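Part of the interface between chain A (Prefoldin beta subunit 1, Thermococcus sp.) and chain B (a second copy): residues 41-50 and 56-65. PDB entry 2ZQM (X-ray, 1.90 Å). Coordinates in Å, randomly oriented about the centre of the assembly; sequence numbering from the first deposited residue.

Chain A 41-50: KALDEIESLP
Chain B, residues 56-65: YKTVGTLIVK

Chain A contributes the later part of a helix that is already under way at Lys A41 and includes Glu A45 and Ile A46, followed by an extended segment at Leu A49 and Pro A50 (psi near 150°). Chain B contributes a hairpin: strands 56-59 and 62-65 are joined by a type II' turn from Val B59 to Leu B62 and paired by Lys B57 N to Val B64 O (2.8 Å) and Val B59 N to Leu B62 O (2.8 Å), with both reciprocal bonds present. The helix runs at 139° to strand 56-59, the axes approaching to 9.9 Å; together the stretches bury 343 Å².

The backbones come closest at Ala A42, whose CA lies 5.9 Å from Val B59 CA. Its CB points toward the hairpin and meets Val B59 CG1 at 4.0 Å; the short methyl suits this close approach of the backbones. Beside it, Gly B60 adopts phi 68°, psi -125°, a positive phi that favours glycine.

One helical turn on, Glu A45 (chi1 t, chi2 149°) reaches Lys B57 (p, t, m, t), and Glu A45 OE2 accepts a hydrogen bond from Lys B57 NZ at 3.0 Å within a salt bridge. A water reinforces the pair, donating to Glu A45 OE1 (3.1 Å) and accepting from Lys B57 NZ (3.2 Å). The acid's carbon CD also packs 3.7 Å from Val B59 CG2.

Ile A46 (m, m) starts sideways, but its end comes nearer: CG1 lies 3.7 Å from Leu B62 CD1, while CD1 lies 4.0 Å from Val B59 CG1 and 4.1 Å from Val B64 CG1. A branched aliphatic chain suits this buried site, touching both strands.

At the helix's C-terminal side, Ser A48 OG donates to Glu A45 O (2.8 Å), and Leu A49 N bonds Ile A46 O (3.1 Å). Leu A49 (m, t) then points toward chain B, placing CD1 3.8 Å from Val B64 CG1 and extending the apolar contact.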

# COMPACT_ATOMS: atom_id res chain seq x y z
N LYS A 41 9.81 18.67 -10.65
CA LYS A 41 9.18 18.50 -11.97
C LYS A 41 7.92 19.35 -12.06
O LYS A 41 7.65 20.00 -13.07
CB LYS A 41 8.82 17.02 -12.18
CG LYS A 41 9.99 16.10 -12.45
CD LYS A 41 9.50 14.68 -12.68
CE LYS A 41 10.62 13.77 -13.14
NZ LYS A 41 10.12 12.38 -13.36
N ALA A 42 7.12 19.34 -10.99
CA ALA A 42 5.90 20.13 -10.95
C ALA A 42 6.21 21.63 -11.01
O ALA A 42 5.53 22.39 -11.69
CB ALA A 42 5.13 19.81 -9.67
N LEU A 43 7.24 22.07 -10.29
CA LEU A 43 7.62 23.49 -10.30
C LEU A 43 8.08 23.91 -11.68
O LEU A 43 7.76 25.00 -12.17
CB LEU A 43 8.74 23.75 -9.30
CG LEU A 43 9.36 25.15 -9.34
CD1 LEU A 43 8.29 26.20 -9.04
CD2 LEU A 43 10.50 25.25 -8.33
N ASP A 44 8.88 23.05 -12.30
CA ASP A 44 9.41 23.30 -13.63
C ASP A 44 8.23 23.55 -14.57
O ASP A 44 8.20 24.54 -15.30
CB ASP A 44 10.22 22.07 -14.08
CG ASP A 44 11.32 22.41 -15.08
OD1 ASP A 44 11.92 21.46 -15.63
OD2 ASP A 44 11.60 23.61 -15.30
N GLU A 45 7.24 22.66 -14.52
CA GLU A 45 6.07 22.78 -15.36
C GLU A 45 5.23 23.99 -15.07
O GLU A 45 4.78 24.67 -16.00
CB GLU A 45 5.21 21.51 -15.26
CG GLU A 45 3.83 21.67 -15.88
CD GLU A 45 3.27 20.37 -16.46
OE1 GLU A 45 3.74 19.28 -16.06
OE2 GLU A 45 2.36 20.46 -17.31
N ILE A 46 5.01 24.31 -13.80
CA ILE A 46 4.19 25.47 -13.48
C ILE A 46 4.93 26.75 -13.88
O ILE A 46 4.32 27.71 -14.35
CB ILE A 46 3.83 25.52 -11.97
CG1 ILE A 46 2.93 24.32 -11.63
CG2 ILE A 46 3.14 26.85 -11.62
CD1 ILE A 46 1.61 24.28 -12.39
N GLU A 47 6.24 26.77 -13.72
CA GLU A 47 6.98 27.96 -14.07
C GLU A 47 6.94 28.25 -15.57
O GLU A 47 7.09 29.40 -15.98
CB GLU A 47 8.41 27.86 -13.57
CG GLU A 47 8.48 27.99 -12.05
CD GLU A 47 9.89 28.12 -11.54
OE1 GLU A 47 10.79 27.48 -12.11
OE2 GLU A 47 10.09 28.85 -10.55
N SER A 48 6.72 27.22 -16.38
CA SER A 48 6.67 27.42 -17.83
C SER A 48 5.34 28.01 -18.31
O SER A 48 5.22 28.38 -19.48
CB SER A 48 6.95 26.10 -18.57
OG SER A 48 5.84 25.22 -18.52
N LEU A 49 4.35 28.11 -17.43
CA LEU A 49 3.05 28.67 -17.79
C LEU A 49 3.06 30.19 -17.96
O LEU A 49 3.87 30.89 -17.35
CB LEU A 49 2.01 28.34 -16.72
CG LEU A 49 1.73 26.87 -16.41
CD1 LEU A 49 0.78 26.80 -15.24
CD2 LEU A 49 1.14 26.19 -17.63
N PRO A 50 2.15 30.73 -18.80
CA PRO A 50 2.13 32.19 -18.96
C PRO A 50 1.67 32.75 -17.62
O PRO A 50 0.90 32.11 -16.90
CB PRO A 50 1.11 32.40 -20.09
CG PRO A 50 0.23 31.21 -20.01
CD PRO A 50 1.20 30.09 -19.72
N TYR B 56 -8.64 20.02 -18.66
CA TYR B 56 -7.70 20.50 -17.63
C TYR B 56 -6.81 19.31 -17.29
O TYR B 56 -7.20 18.17 -17.46
CB TYR B 56 -8.44 20.91 -16.34
CG TYR B 56 -9.29 22.15 -16.49
CD1 TYR B 56 -8.80 23.41 -16.14
CD2 TYR B 56 -10.58 22.07 -17.02
CE1 TYR B 56 -9.58 24.56 -16.32
CE2 TYR B 56 -11.36 23.21 -17.21
CZ TYR B 56 -10.85 24.45 -16.86
OH TYR B 56 -11.62 25.57 -17.06
N LYS B 57 -5.60 19.58 -16.81
CA LYS B 57 -4.72 18.49 -16.44
C LYS B 57 -4.21 18.75 -15.03
O LYS B 57 -4.19 19.89 -14.57
CB LYS B 57 -3.53 18.38 -17.41
CG LYS B 57 -2.65 19.61 -17.49
CD LYS B 57 -1.39 19.34 -18.33
CE LYS B 57 -0.50 18.29 -17.68
NZ LYS B 57 0.81 18.08 -18.41
N THR B 58 -3.80 17.69 -14.35
CA THR B 58 -3.29 17.85 -13.00
C THR B 58 -1.77 17.88 -13.03
O THR B 58 -1.14 17.17 -13.81
CB THR B 58 -3.75 16.69 -12.08
OG1 THR B 58 -3.37 15.44 -12.66
CG2 THR B 58 -5.25 16.71 -11.89
N VAL B 59 -1.19 18.76 -12.21
CA VAL B 59 0.26 18.88 -12.10
C VAL B 59 0.47 18.81 -10.60
O VAL B 59 0.40 19.82 -9.89
CB VAL B 59 0.76 20.23 -12.64
CG1 VAL B 59 2.28 20.33 -12.46
CG2 VAL B 59 0.37 20.39 -14.12
N GLY B 60 0.69 17.60 -10.10
CA GLY B 60 0.84 17.44 -8.67
C GLY B 60 -0.52 17.71 -8.06
O GLY B 60 -1.52 17.12 -8.45
N THR B 61 -0.57 18.64 -7.11
CA THR B 61 -1.83 18.98 -6.47
C THR B 61 -2.50 20.14 -7.20
O THR B 61 -3.52 20.64 -6.75
CB THR B 61 -1.61 19.40 -5.00
OG1 THR B 61 -0.83 20.61 -4.96
CG2 THR B 61 -0.87 18.32 -4.25
N LEU B 62 -1.92 20.58 -8.31
CA LEU B 62 -2.49 21.70 -9.05
C LEU B 62 -3.27 21.26 -10.28
O LEU B 62 -3.11 20.15 -10.78
CB LEU B 62 -1.37 22.66 -9.47
CG LEU B 62 -0.55 23.09 -8.25
CD1 LEU B 62 0.79 23.64 -8.68
CD2 LEU B 62 -1.33 24.12 -7.47
N ILE B 63 -4.13 22.15 -10.76
CA ILE B 63 -4.94 21.86 -11.93
C ILE B 63 -4.82 23.04 -12.87
O ILE B 63 -5.09 24.18 -12.49
CB ILE B 63 -6.42 21.66 -11.53
CG1 ILE B 63 -6.53 20.39 -10.67
CG2 ILE B 63 -7.32 21.60 -12.79
CD1 ILE B 63 -7.84 20.24 -9.92
N VAL B 64 -4.38 22.79 -14.10
CA VAL B 64 -4.26 23.87 -15.08
C VAL B 64 -4.98 23.51 -16.38
O VAL B 64 -5.25 22.34 -16.66
CB VAL B 64 -2.79 24.18 -15.40
CG1 VAL B 64 -2.09 24.65 -14.13
CG2 VAL B 64 -2.10 22.96 -15.96
N LYS B 65 -5.31 24.53 -17.15
CA LYS B 65 -6.03 24.27 -18.38
C LYS B 65 -5.06 23.74 -19.44
O LYS B 65 -3.89 24.11 -19.47
CB LYS B 65 -6.71 25.55 -18.87
CG LYS B 65 -7.88 25.30 -19.82
CD LYS B 65 -8.43 26.59 -20.41
CE LYS B 65 -8.93 27.54 -19.34
NZ LYS B 65 -10.14 27.03 -18.64
O HOH W 1 2.74 16.37 -16.54